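Side-chain contacts in lectin-like protein (Entamoeba histolytica HM-1:IMSS-A, PDB 5ZBT), which is of unknown function but carries the legume lectin-like domain of an ERGIC-53-like membrane protein, a family generally associated with binding mannose: residues G47-I50 with Y55-I58; S66-G71 with F113-I118; L82-N87 with G96-W101; I124-E129 with P134-L139; F206-S211 with Q225-Y230. All coordinates share one frame; numbering follows the deposited sequence.

Interaction 1 (G47-I50 with Y55-I58); sequences GPII and YVQI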
# COMPACT_ATOMS: atom_id res chain seq x y z
N GLY A 47 8.53 -12.98 -3.48
CA GLY A 47 7.36 -13.73 -3.09
C GLY A 47 6.52 -14.05 -4.31
O GLY A 47 6.90 -13.75 -5.44
N PRO A 48 5.37 -14.67 -4.10
CA PRO A 48 4.52 -15.08 -5.23
C PRO A 48 3.79 -13.94 -5.93
O PRO A 48 2.57 -14.03 -6.16
CB PRO A 48 3.51 -16.03 -4.59
CG PRO A 48 3.42 -15.54 -3.18
CD PRO A 48 4.84 -15.14 -2.81
N ILE A 49 4.51 -12.89 -6.30
CA ILE A 49 3.96 -11.84 -7.15
C ILE A 49 3.91 -12.36 -8.58
O ILE A 49 4.84 -13.04 -9.04
CB ILE A 49 4.82 -10.57 -7.04
CG1 ILE A 49 4.63 -9.92 -5.67
CG2 ILE A 49 4.50 -9.61 -8.18
CD1 ILE A 49 5.94 -9.64 -4.99
N ILE A 50 2.83 -12.04 -9.30
CA ILE A 50 2.67 -12.42 -10.70
C ILE A 50 1.97 -11.29 -11.43
O ILE A 50 0.87 -10.88 -11.04
CB ILE A 50 1.85 -13.71 -10.88
CG1 ILE A 50 2.52 -14.92 -10.22
CG2 ILE A 50 1.63 -13.95 -12.36
CD1 ILE A 50 1.61 -16.18 -10.22
N TYR A 55 -4.17 -7.39 -13.81
CA TYR A 55 -3.83 -7.04 -12.43
C TYR A 55 -2.46 -7.61 -12.10
O TYR A 55 -1.95 -8.51 -12.79
CB TYR A 55 -4.89 -7.56 -11.43
CG TYR A 55 -5.13 -9.05 -11.53
CD1 TYR A 55 -4.36 -9.96 -10.80
CD2 TYR A 55 -6.10 -9.56 -12.38
CE1 TYR A 55 -4.57 -11.33 -10.91
CE2 TYR A 55 -6.31 -10.94 -12.51
CZ TYR A 55 -5.55 -11.81 -11.77
OH TYR A 55 -5.76 -13.17 -11.88
N VAL A 56 -1.85 -7.07 -11.04
CA VAL A 56 -0.66 -7.65 -10.43
C VAL A 56 -1.11 -8.42 -9.19
O VAL A 56 -1.72 -7.86 -8.27
CB VAL A 56 0.36 -6.56 -10.07
CG1 VAL A 56 1.64 -7.19 -9.46
CG2 VAL A 56 0.70 -5.70 -11.29
N GLN A 57 -0.85 -9.73 -9.19
CA GLN A 57 -1.12 -10.55 -8.01
C GLN A 57 -0.03 -10.29 -6.99
O GLN A 57 1.16 -10.41 -7.30
CB GLN A 57 -1.17 -12.03 -8.36
CG GLN A 57 -1.27 -12.95 -7.15
CD GLN A 57 -1.06 -14.43 -7.52
OE1 GLN A 57 -1.94 -15.06 -8.12
NE2 GLN A 57 0.11 -14.97 -7.18
N ILE A 58 -0.43 -9.90 -5.78
CA ILE A 58 0.51 -9.79 -4.67
C ILE A 58 0.60 -11.11 -3.90
O ILE A 58 1.69 -11.65 -3.72
CB ILE A 58 0.11 -8.60 -3.75
CG1 ILE A 58 -0.19 -7.37 -4.60
CG2 ILE A 58 1.25 -8.24 -2.76
CD1 ILE A 58 1.06 -6.85 -5.32
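Gln57 reaches across to Pro48 with its side-chain amide: NE2 donates to Pro48 O at 2.8 Å, and the acceptor lies nearly in the amide plane. The approach is close to the C=O axis (161° at the oxygen) and the N-H points fairly directly at it (153°). Its torsions explain the reach. CG stands anti to the backbone N (chi1 173°) and the chain stays extended as far as CD, which carries the amide alongside Ile50. There the two side chains run side by side in the same direction, with Ile50 CD1 3.6 Å from Gln57 NE2. Pro48 is the centre of an inverse gamma turn, closed by Ile49 N to Gly47 O at 2.7 Å, and this bend presents the Pro48 carbonyl to the glutamine. Beyond the turn the backbones pair: Ile50 and Gln57 form an antiparallel hydrogen-bonded pair, Ile50 N giving to Gln57 O at 3.1 Å and Gln57 N to Ile50 O at 2.8 Å. This is the edge of one of the two sheets of the legume-lectin beta sandwich, where the short strand 50-51 lies against strand 56-59. Ile49 CG2, anti to the backbone N, meets Val56 CG1 at 4.0 Å in a glancing apolar contact, while Ile49 CA approaches Gln57 O at 3.1 Å in a C-H...O contact. Both Ile49 and Pro48 also touch Ser67 of strand 66-71 in the other sheet, and the Ser67 hydroxyl is hydrogen-bonded to Ile58 O.

Interaction 2 (S66-G71 with F113-I118); sequences SSIMNG and FGAYNI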
# COMPACT_ATOMS: atom_id res chain seq x y z
N SER A 66 2.81 -14.31 1.74
CA SER A 66 3.06 -12.88 1.75
C SER A 66 4.06 -12.55 0.65
O SER A 66 4.75 -13.43 0.14
CB SER A 66 3.57 -12.42 3.12
OG SER A 66 4.88 -12.92 3.36
N SER A 67 4.12 -11.27 0.29
CA SER A 67 4.94 -10.78 -0.81
C SER A 67 5.32 -9.33 -0.55
O SER A 67 4.61 -8.61 0.15
CB SER A 67 4.20 -10.85 -2.14
OG SER A 67 3.84 -12.18 -2.46
N ILE A 68 6.45 -8.92 -1.12
CA ILE A 68 6.84 -7.52 -1.13
C ILE A 68 7.23 -7.13 -2.55
O ILE A 68 7.96 -7.86 -3.23
CB ILE A 68 7.99 -7.22 -0.14
CG1 ILE A 68 9.24 -8.03 -0.45
CG2 ILE A 68 7.54 -7.49 1.30
CD1 ILE A 68 10.30 -7.92 0.64
N MET A 69 6.71 -6.01 -3.01
CA MET A 69 7.02 -5.44 -4.31
C MET A 69 7.75 -4.13 -4.00
O MET A 69 7.16 -3.22 -3.42
CB MET A 69 5.73 -5.21 -5.09
CG MET A 69 5.84 -5.17 -6.59
SD MET A 69 4.17 -4.99 -7.20
CE MET A 69 4.49 -4.21 -8.76
N ASN A 70 9.03 -4.05 -4.37
CA ASN A 70 9.93 -2.96 -3.99
C ASN A 70 10.23 -2.07 -5.18
O ASN A 70 10.78 -2.55 -6.18
CB ASN A 70 11.25 -3.50 -3.44
CG ASN A 70 11.15 -3.88 -2.00
OD1 ASN A 70 10.29 -3.38 -1.28
ND2 ASN A 70 12.05 -4.77 -1.57
N GLY A 71 9.92 -0.78 -5.06
CA GLY A 71 10.36 0.19 -6.05
C GLY A 71 11.87 0.14 -6.21
O GLY A 71 12.61 0.10 -5.22
N PHE A 113 2.57 -7.31 7.80
CA PHE A 113 1.93 -7.39 6.48
C PHE A 113 2.94 -7.74 5.39
O PHE A 113 2.98 -7.11 4.32
CB PHE A 113 1.21 -6.09 6.12
CG PHE A 113 0.20 -5.66 7.12
CD1 PHE A 113 -1.07 -6.21 7.13
CD2 PHE A 113 0.52 -4.71 8.08
CE1 PHE A 113 -1.99 -5.83 8.08
CE2 PHE A 113 -0.42 -4.32 9.03
CZ PHE A 113 -1.67 -4.88 9.02
N GLY A 114 3.78 -8.74 5.66
CA GLY A 114 4.79 -9.19 4.71
C GLY A 114 6.17 -8.56 4.86
O GLY A 114 7.15 -9.15 4.40
N ALA A 115 6.28 -7.39 5.48
CA ALA A 115 7.56 -6.69 5.56
C ALA A 115 8.10 -6.66 6.98
O ALA A 115 7.42 -7.02 7.95
CB ALA A 115 7.43 -5.26 5.03
N TYR A 116 9.36 -6.22 7.10
CA TYR A 116 10.06 -6.25 8.38
C TYR A 116 9.48 -5.22 9.34
O TYR A 116 8.98 -4.17 8.94
CB TYR A 116 11.56 -6.00 8.18
CG TYR A 116 12.41 -6.52 9.33
CD1 TYR A 116 12.36 -7.87 9.69
CD2 TYR A 116 13.21 -5.68 10.07
CE1 TYR A 116 13.10 -8.36 10.75
CE2 TYR A 116 13.97 -6.16 11.14
CZ TYR A 116 13.90 -7.50 11.47
OH TYR A 116 14.64 -8.01 12.53
N ASN A 117 9.56 -5.53 10.63
CA ASN A 117 9.01 -4.63 11.64
C ASN A 117 9.90 -3.43 11.96
O ASN A 117 9.43 -2.48 12.58
CB ASN A 117 8.70 -5.41 12.93
CG ASN A 117 9.84 -6.33 13.34
OD1 ASN A 117 10.24 -7.21 12.59
ND2 ASN A 117 10.37 -6.13 14.53
N ILE A 118 11.16 -3.44 11.55
CA ILE A 118 12.06 -2.29 11.72
C ILE A 118 12.25 -1.65 10.36
O ILE A 118 12.61 -2.33 9.39
CB ILE A 118 13.40 -2.70 12.33
CG1 ILE A 118 13.17 -3.30 13.72
CG2 ILE A 118 14.31 -1.51 12.39
CD1 ILE A 118 14.36 -4.02 14.30
O HOH W 1 6.85 -11.43 2.79
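Strand 66-71 comes nearest the irregular segment 113-118 at Ser66 and Gly114, whose CA atoms are 5.0 Å apart, and no direct hydrogen bond joins the two. Gly114, at a positive phi of 94°, brings bare backbone against the strand: Ser66 CB rests 3.8 Å from Gly114 CA. A water bridges the two here, 2.5 Å from Ser66 OG and donating to Gly114 O at 2.8 Å. The serine hydroxyl sits between its own backbone N and carbonyl carbon (chi1 69°), a rotation that turns it to the water. The segment belongs to the long connection between strands 97-103 and 122-127, which in this lectin-like sandwich folds back over the outward side of the sheet holding strand 66-71. Phe113 O is fastened to Ser211 OG of the adjacent strand 207-213, and the Phe113 ring stacks on Phe125. Ile68 supplies the apolar part of the contact through one methyl. Its CG2, anti to the carbonyl carbon, approaches Gly114 O at 3.5 Å and Ala115 CB at 4.3 Å, so the methyl sits chiefly against the glycine carbonyl and only lightly touches the alanine.

Interaction 3 (L82-N87 with G96-W101); sequences LQLKLN and GGMGVW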
# COMPACT_ATOMS: atom_id res chain seq x y z
N LEU A 82 -0.92 9.45 -4.79
CA LEU A 82 -0.86 8.08 -5.27
C LEU A 82 -2.25 7.46 -5.17
O LEU A 82 -2.96 7.65 -4.16
CB LEU A 82 0.16 7.25 -4.49
CG LEU A 82 1.54 7.88 -4.30
CD1 LEU A 82 2.32 7.18 -3.19
CD2 LEU A 82 2.32 7.85 -5.60
N GLN A 83 -2.64 6.73 -6.22
CA GLN A 83 -3.92 6.02 -6.30
C GLN A 83 -3.64 4.55 -6.57
O GLN A 83 -3.14 4.19 -7.64
CB GLN A 83 -4.81 6.60 -7.40
CG GLN A 83 -5.32 8.00 -7.12
CD GLN A 83 -5.96 8.61 -8.34
OE1 GLN A 83 -6.35 7.89 -9.25
NE2 GLN A 83 -6.05 9.93 -8.38
N LEU A 84 -3.98 3.70 -5.61
CA LEU A 84 -3.75 2.27 -5.73
C LEU A 84 -5.10 1.59 -5.83
O LEU A 84 -5.86 1.55 -4.85
CB LEU A 84 -2.96 1.75 -4.53
CG LEU A 84 -2.55 0.28 -4.64
CD1 LEU A 84 -1.44 0.14 -5.68
CD2 LEU A 84 -2.10 -0.23 -3.33
N LYS A 85 -5.42 1.06 -7.00
CA LYS A 85 -6.71 0.42 -7.21
C LYS A 85 -6.62 -1.06 -6.86
O LYS A 85 -5.75 -1.78 -7.37
CB LYS A 85 -7.16 0.63 -8.65
CG LYS A 85 -8.59 0.20 -8.91
CD LYS A 85 -9.07 0.66 -10.28
CE LYS A 85 -10.39 0.02 -10.60
NZ LYS A 85 -11.08 0.70 -11.72
N LEU A 86 -7.52 -1.51 -6.01
CA LEU A 86 -7.51 -2.83 -5.38
C LEU A 86 -8.37 -3.82 -6.13
O LEU A 86 -9.43 -3.48 -6.66
CB LEU A 86 -8.02 -2.73 -3.94
CG LEU A 86 -7.10 -2.37 -2.78
CD1 LEU A 86 -6.07 -1.37 -3.19
CD2 LEU A 86 -7.95 -1.81 -1.67
N ASN A 87 -7.92 -5.08 -6.15
CA ASN A 87 -8.70 -6.22 -6.65
C ASN A 87 -8.45 -7.39 -5.69
O ASN A 87 -7.51 -8.17 -5.89
CB ASN A 87 -8.30 -6.56 -8.09
CG ASN A 87 -9.19 -7.62 -8.73
OD1 ASN A 87 -10.12 -8.13 -8.12
ND2 ASN A 87 -8.90 -7.94 -9.99
N GLY A 96 -5.63 -11.41 6.70
CA GLY A 96 -4.43 -10.65 6.43
C GLY A 96 -4.69 -9.18 6.13
O GLY A 96 -5.66 -8.58 6.61
N GLY A 97 -3.79 -8.60 5.35
CA GLY A 97 -3.92 -7.21 4.95
C GLY A 97 -2.85 -6.83 3.96
O GLY A 97 -2.02 -7.65 3.55
N MET A 98 -2.84 -5.56 3.61
CA MET A 98 -2.00 -4.97 2.58
C MET A 98 -1.28 -3.76 3.15
O MET A 98 -1.83 -3.03 3.96
CB MET A 98 -2.83 -4.48 1.40
CG MET A 98 -2.83 -5.30 0.16
SD MET A 98 -3.81 -4.36 -1.04
CE MET A 98 -2.60 -3.11 -1.46
N GLY A 99 -0.07 -3.52 2.68
CA GLY A 99 0.66 -2.32 3.06
C GLY A 99 1.19 -1.58 1.85
O GLY A 99 1.64 -2.19 0.88
N VAL A 100 1.12 -0.25 1.92
CA VAL A 100 1.84 0.62 1.00
C VAL A 100 2.89 1.37 1.82
O VAL A 100 2.60 1.87 2.91
CB VAL A 100 0.90 1.57 0.26
CG1 VAL A 100 1.71 2.43 -0.76
CG2 VAL A 100 -0.18 0.78 -0.44
N TRP A 101 4.10 1.43 1.30
CA TRP A 101 5.24 1.79 2.13
C TRP A 101 6.01 2.92 1.48
O TRP A 101 6.24 2.91 0.27
CB TRP A 101 6.16 0.58 2.32
CG TRP A 101 5.53 -0.64 2.99
CD1 TRP A 101 4.70 -1.58 2.41
CD2 TRP A 101 5.72 -1.06 4.35
NE1 TRP A 101 4.37 -2.55 3.34
CE2 TRP A 101 4.98 -2.25 4.53
CE3 TRP A 101 6.45 -0.54 5.44
CZ2 TRP A 101 4.95 -2.92 5.76
CZ3 TRP A 101 6.42 -1.21 6.66
CH2 TRP A 101 5.67 -2.40 6.80
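Leu84 and Met98 meet end to end across the interior of the beta sandwich, Leu84 CD2 lying 3.5 Å from Met98 CE. All the contacts between the segments are apolar. The same Leu84 methyl passes Val100 CG2 at 3.6 Å, the two side chains passing alongside, each pointing the opposite way; CD2 thus serves both partners. With CG anti to the backbone N (chi1 -174°), Leu84 projects well into the space between the strands. Met98 gets its methyl there by a bend at the last torsion (chi3 76°), and its sulfur makes a looser contact with Leu86, SD to CG 4.2 Å. Backbone pairing plays no part: strands 82-86 and 97-101 belong to opposite sheets, with axes 10.7 Å apart and running nearly antiparallel at 160°. Further apolar neighbours extend the layer, Ile210 beside Leu84, Ala212 beside Met98 and Leu208 beside Val100, all three from strand 207-213. Since the meeting groups are buried methyls, a leucine methine and a thioether, the two sheets are held here by shape and exclusion of water, and no hydrogen bond joins these two segments.

Interaction 4 (I124-E129 with P134-L139); sequences IFINFE and PMISVL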
# COMPACT_ATOMS: atom_id res chain seq x y z
N ILE A 124 1.39 2.36 5.37
CA ILE A 124 -0.06 2.54 5.28
C ILE A 124 -0.67 1.16 5.09
O ILE A 124 -0.37 0.47 4.10
CB ILE A 124 -0.45 3.49 4.12
CG1 ILE A 124 0.35 4.79 4.23
CG2 ILE A 124 -1.92 3.80 4.11
CD1 ILE A 124 0.73 5.36 2.91
N PHE A 125 -1.51 0.74 6.04
CA PHE A 125 -1.99 -0.63 6.11
C PHE A 125 -3.51 -0.67 6.01
O PHE A 125 -4.21 0.15 6.61
CB PHE A 125 -1.54 -1.31 7.41
CG PHE A 125 -0.07 -1.16 7.71
CD1 PHE A 125 0.89 -1.46 6.75
CD2 PHE A 125 0.35 -0.70 8.95
CE1 PHE A 125 2.25 -1.32 7.03
CE2 PHE A 125 1.71 -0.55 9.23
CZ PHE A 125 2.66 -0.86 8.26
N ILE A 126 -4.01 -1.64 5.24
CA ILE A 126 -5.41 -2.01 5.23
C ILE A 126 -5.49 -3.39 5.85
O ILE A 126 -4.92 -4.35 5.31
CB ILE A 126 -6.01 -2.02 3.81
CG1 ILE A 126 -5.73 -0.70 3.08
CG2 ILE A 126 -7.51 -2.31 3.87
CD1 ILE A 126 -6.28 -0.67 1.64
N ASN A 127 -6.17 -3.51 6.98
CA ASN A 127 -6.19 -4.76 7.74
C ASN A 127 -7.60 -5.33 7.79
O ASN A 127 -8.53 -4.64 8.20
CB ASN A 127 -5.66 -4.55 9.14
CG ASN A 127 -5.77 -5.80 9.97
OD1 ASN A 127 -5.03 -6.74 9.75
ND2 ASN A 127 -6.71 -5.83 10.90
N PHE A 128 -7.74 -6.60 7.36
CA PHE A 128 -8.98 -7.37 7.48
C PHE A 128 -8.94 -8.40 8.60
O PHE A 128 -10.01 -8.83 9.08
CB PHE A 128 -9.31 -8.11 6.17
CG PHE A 128 -9.59 -7.21 5.00
CD1 PHE A 128 -8.54 -6.70 4.24
CD2 PHE A 128 -10.89 -6.89 4.64
CE1 PHE A 128 -8.78 -5.88 3.15
CE2 PHE A 128 -11.16 -6.07 3.55
CZ PHE A 128 -10.11 -5.56 2.80
N GLU A 129 -7.75 -8.82 9.03
CA GLU A 129 -7.59 -9.88 10.02
C GLU A 129 -8.12 -9.45 11.38
O GLU A 129 -7.70 -8.42 11.92
CB GLU A 129 -6.11 -10.26 10.12
CG GLU A 129 -5.82 -11.48 11.00
CD GLU A 129 -5.82 -12.79 10.22
OE1 GLU A 129 -5.43 -13.81 10.80
OE2 GLU A 129 -6.21 -12.80 9.04
N PRO A 134 -12.87 -3.60 7.73
CA PRO A 134 -11.43 -3.35 7.57
C PRO A 134 -11.02 -2.01 8.17
O PRO A 134 -11.78 -1.03 8.18
CB PRO A 134 -11.23 -3.36 6.05
CG PRO A 134 -12.59 -3.26 5.46
CD PRO A 134 -13.52 -3.89 6.45
N MET A 135 -9.82 -2.00 8.72
CA MET A 135 -9.21 -0.83 9.32
C MET A 135 -8.09 -0.34 8.41
O MET A 135 -7.39 -1.14 7.78
CB MET A 135 -8.64 -1.15 10.71
CG MET A 135 -9.71 -1.36 11.76
SD MET A 135 -9.41 -0.60 13.36
CE MET A 135 -9.46 1.14 13.00
N ILE A 136 -7.94 0.97 8.33
CA ILE A 136 -6.80 1.58 7.67
C ILE A 136 -5.98 2.24 8.77
O ILE A 136 -6.54 2.88 9.66
CB ILE A 136 -7.25 2.58 6.59
CG1 ILE A 136 -7.91 1.81 5.44
CG2 ILE A 136 -6.08 3.38 6.07
CD1 ILE A 136 -8.54 2.70 4.37
N SER A 137 -4.67 2.00 8.75
CA SER A 137 -3.74 2.52 9.75
C SER A 137 -2.56 3.16 9.06
O SER A 137 -2.20 2.80 7.93
CB SER A 137 -3.22 1.42 10.67
OG SER A 137 -4.23 0.46 10.90
N VAL A 138 -1.95 4.13 9.74
CA VAL A 138 -0.68 4.70 9.32
C VAL A 138 0.27 4.57 10.49
O VAL A 138 -0.09 4.90 11.63
CB VAL A 138 -0.81 6.17 8.88
CG1 VAL A 138 0.55 6.72 8.56
CG2 VAL A 138 -1.73 6.28 7.65
N LEU A 139 1.47 4.08 10.21
CA LEU A 139 2.47 3.78 11.23
C LEU A 139 3.78 4.40 10.76
O LEU A 139 4.42 3.87 9.85
CB LEU A 139 2.62 2.28 11.41
CG LEU A 139 3.15 1.81 12.76
CD1 LEU A 139 2.41 2.53 13.82
CD2 LEU A 139 2.91 0.33 12.90
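The Phe128 ring carries Pro134 on one face: Pro134 CB stands 4.0 Å from the ring centroid, 23° off the normal, in a CH-pi contact displaced toward the rim where CE2 and CD2 lie. The Phe125 ring receives Leu139 differently. Leu139 CD2 lies in the ring plane at its edge, 4.0 Å from CE2, whereas CB approaches the same CE2 obliquely at 3.7 Å. Phe125 has CG anti to the carbonyl carbon (chi1 -49°), which swings its ring along the sheet toward Leu139. The amide of Asn127 bonds within its own segment, ND2 donating to Glu129 O at 3.0 Å. Between these groups the backbones form a regular antiparallel ladder. Phe125 with Ser137 and Asn127 with Met135 are hydrogen-bonded pairs, each closed by two bonds; Phe125 N to Ser137 O, at 2.9 Å, is almost straight (171°). Ile124 with Val138 and Ile126 with Ile136 are the non-hydrogen-bonded pairs, and their side chains share the opposite face of the sheet from Phe125 and Ser137. There Ile126 and Ile136 lie side by side, CG1 to CG1 4.1 Å. This is a beta hairpin of the lectin-like sandwich. Strand 122-127 pairs on its other flank with strand 97-103, and strand 135-142 with the outermost strand 153-158. The isoleucine and valine face looks into the sandwich, where Ile136 and Val138 touch strands 181-188 and 191-198 of the second sheet; on the other face the Phe125 ring meets Trp101 edge-to-face.

Interaction 5 (F206-S211 with Q225-Y230); sequences FYLGIS and QSLHYY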
# COMPACT_ATOMS: atom_id res chain seq x y z
N PHE A 206 12.05 8.57 -0.92
CA PHE A 206 11.61 7.24 -0.50
C PHE A 206 11.56 6.26 -1.67
O PHE A 206 11.45 6.63 -2.84
CB PHE A 206 10.23 7.30 0.18
CG PHE A 206 9.12 7.79 -0.72
CD1 PHE A 206 8.76 9.14 -0.75
CD2 PHE A 206 8.42 6.92 -1.54
CE1 PHE A 206 7.73 9.60 -1.57
CE2 PHE A 206 7.40 7.37 -2.36
CZ PHE A 206 7.05 8.71 -2.37
N TYR A 207 11.62 4.98 -1.31
CA TYR A 207 11.20 3.91 -2.19
C TYR A 207 9.75 3.56 -1.91
O TYR A 207 9.33 3.46 -0.75
CB TYR A 207 12.04 2.65 -1.97
CG TYR A 207 13.53 2.78 -2.22
CD1 TYR A 207 14.07 2.50 -3.47
CD2 TYR A 207 14.40 3.10 -1.18
CE1 TYR A 207 15.44 2.57 -3.70
CE2 TYR A 207 15.76 3.17 -1.39
CZ TYR A 207 16.28 2.90 -2.66
OH TYR A 207 17.63 2.96 -2.87
N LEU A 208 8.98 3.35 -2.98
CA LEU A 208 7.58 2.97 -2.84
C LEU A 208 7.48 1.44 -2.83
O LEU A 208 7.94 0.78 -3.77
CB LEU A 208 6.75 3.55 -3.98
CG LEU A 208 5.26 3.23 -3.85
CD1 LEU A 208 4.69 3.89 -2.58
CD2 LEU A 208 4.50 3.68 -5.06
N GLY A 209 6.89 0.89 -1.78
CA GLY A 209 6.69 -0.54 -1.67
C GLY A 209 5.22 -0.90 -1.56
O GLY A 209 4.39 -0.10 -1.09
N ILE A 210 4.89 -2.11 -2.00
CA ILE A 210 3.58 -2.70 -1.78
C ILE A 210 3.81 -4.10 -1.21
O ILE A 210 4.74 -4.80 -1.64
CB ILE A 210 2.74 -2.76 -3.08
CG1 ILE A 210 2.56 -1.37 -3.67
CG2 ILE A 210 1.35 -3.41 -2.83
CD1 ILE A 210 2.04 -1.36 -5.08
N SER A 211 2.99 -4.49 -0.24
CA SER A 211 3.12 -5.78 0.41
C SER A 211 1.75 -6.28 0.84
O SER A 211 0.79 -5.51 0.93
CB SER A 211 4.04 -5.71 1.62
OG SER A 211 3.37 -5.06 2.69
N GLN A 225 -4.94 -3.61 -9.28
CA GLN A 225 -5.30 -3.32 -10.66
C GLN A 225 -4.38 -2.29 -11.29
O GLN A 225 -4.03 -2.42 -12.47
CB GLN A 225 -6.73 -2.81 -10.74
CG GLN A 225 -7.75 -3.88 -10.57
CD GLN A 225 -8.72 -3.91 -11.72
OE1 GLN A 225 -9.64 -3.09 -11.79
NE2 GLN A 225 -8.51 -4.85 -12.65
N SER A 226 -4.01 -1.25 -10.55
CA SER A 226 -3.22 -0.16 -11.11
C SER A 226 -2.69 0.71 -9.99
O SER A 226 -3.22 0.72 -8.87
CB SER A 226 -4.04 0.70 -12.07
OG SER A 226 -5.14 1.26 -11.39
N LEU A 227 -1.64 1.45 -10.31
CA LEU A 227 -1.06 2.44 -9.42
C LEU A 227 -0.76 3.67 -10.26
O LEU A 227 -0.02 3.58 -11.25
CB LEU A 227 0.19 1.89 -8.74
CG LEU A 227 0.97 2.88 -7.87
CD1 LEU A 227 0.15 3.34 -6.64
CD2 LEU A 227 2.26 2.23 -7.44
N HIS A 228 -1.37 4.80 -9.90
CA HIS A 228 -1.13 6.07 -10.57
C HIS A 228 -0.45 7.01 -9.60
O HIS A 228 -0.91 7.16 -8.46
CB HIS A 228 -2.42 6.75 -11.06
CG HIS A 228 -3.15 6.01 -12.13
ND1 HIS A 228 -3.86 4.85 -11.88
CD2 HIS A 228 -3.33 6.28 -13.44
CE1 HIS A 228 -4.41 4.42 -13.00
NE2 HIS A 228 -4.11 5.27 -13.96
N TYR A 229 0.62 7.63 -10.05
CA TYR A 229 1.24 8.76 -9.37
C TYR A 229 0.84 10.03 -10.13
O TYR A 229 0.97 10.08 -11.35
CB TYR A 229 2.75 8.58 -9.32
CG TYR A 229 3.52 9.88 -9.22
CD1 TYR A 229 3.28 10.76 -8.18
CD2 TYR A 229 4.47 10.22 -10.17
CE1 TYR A 229 3.96 11.96 -8.08
CE2 TYR A 229 5.17 11.43 -10.08
CZ TYR A 229 4.90 12.29 -9.02
OH TYR A 229 5.57 13.50 -8.89
N TYR A 230 0.33 11.02 -9.40
CA TYR A 230 -0.01 12.31 -9.97
C TYR A 230 0.68 13.40 -9.17
O TYR A 230 0.69 13.36 -7.93
CB TYR A 230 -1.52 12.57 -9.97
CG TYR A 230 -2.29 11.69 -10.91
CD1 TYR A 230 -2.12 11.80 -12.29
CD2 TYR A 230 -3.18 10.73 -10.43
CE1 TYR A 230 -2.83 10.98 -13.17
CE2 TYR A 230 -3.89 9.90 -11.30
CZ TYR A 230 -3.70 10.03 -12.66
OH TYR A 230 -4.40 9.21 -13.52
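Leu208 and Leu227 make an apolar contact across the core of the sandwich, joining strand 207-213 of one sheet to strand 220-231 of the other. The backbones stay far apart, with CA atoms 10.3 Å apart at the nearest pair, Ile210 and Leu227, so side chains alone bridge the gap. Leu208 and Leu227 point at each other tip to tip, CD2 to CD2 3.6 Å. Both hold the same extended form: CG is anti to the backbone N in each (chi1 -177° in Leu208, 174° in Leu227), which carries each branched end from its own sheet toward the other. In the legume-lectin-like fold two antiparallel sheets face one another in this manner, and here the two strands follow one another in the chain yet lie in different sheets. Leu227 CD2 also meets Ile210 CD1, a looser approach of 4.3 Å, so this one methyl is set against two residues that alternate along strand 207-213 with Gly209 between them. Tyr43 of strand 43-46 touches both leucines, extending the layer toward the edge of the sheet.

From the N terminus, interaction 1 closes a short turn at the edge of one sheet and touches interaction 2 through the start of strand 66-71. Interaction 2 then spans a long loop, from strand 66-71 to the segment before strand 122-127, and interaction 3 is nested inside it, joining the two sheets through the core. The contacts are otherwise in series, and none cross. Interaction 4 follows as a hairpin, bonded to interaction 3 through Val100 N and Ile124 O. Interaction 5 comes last and again joins the two sheets, beside interaction 3 with centres about 8 Å apart. Ser211 and Trp101 tie these two together, whereas interactions 4 and 5 do not touch.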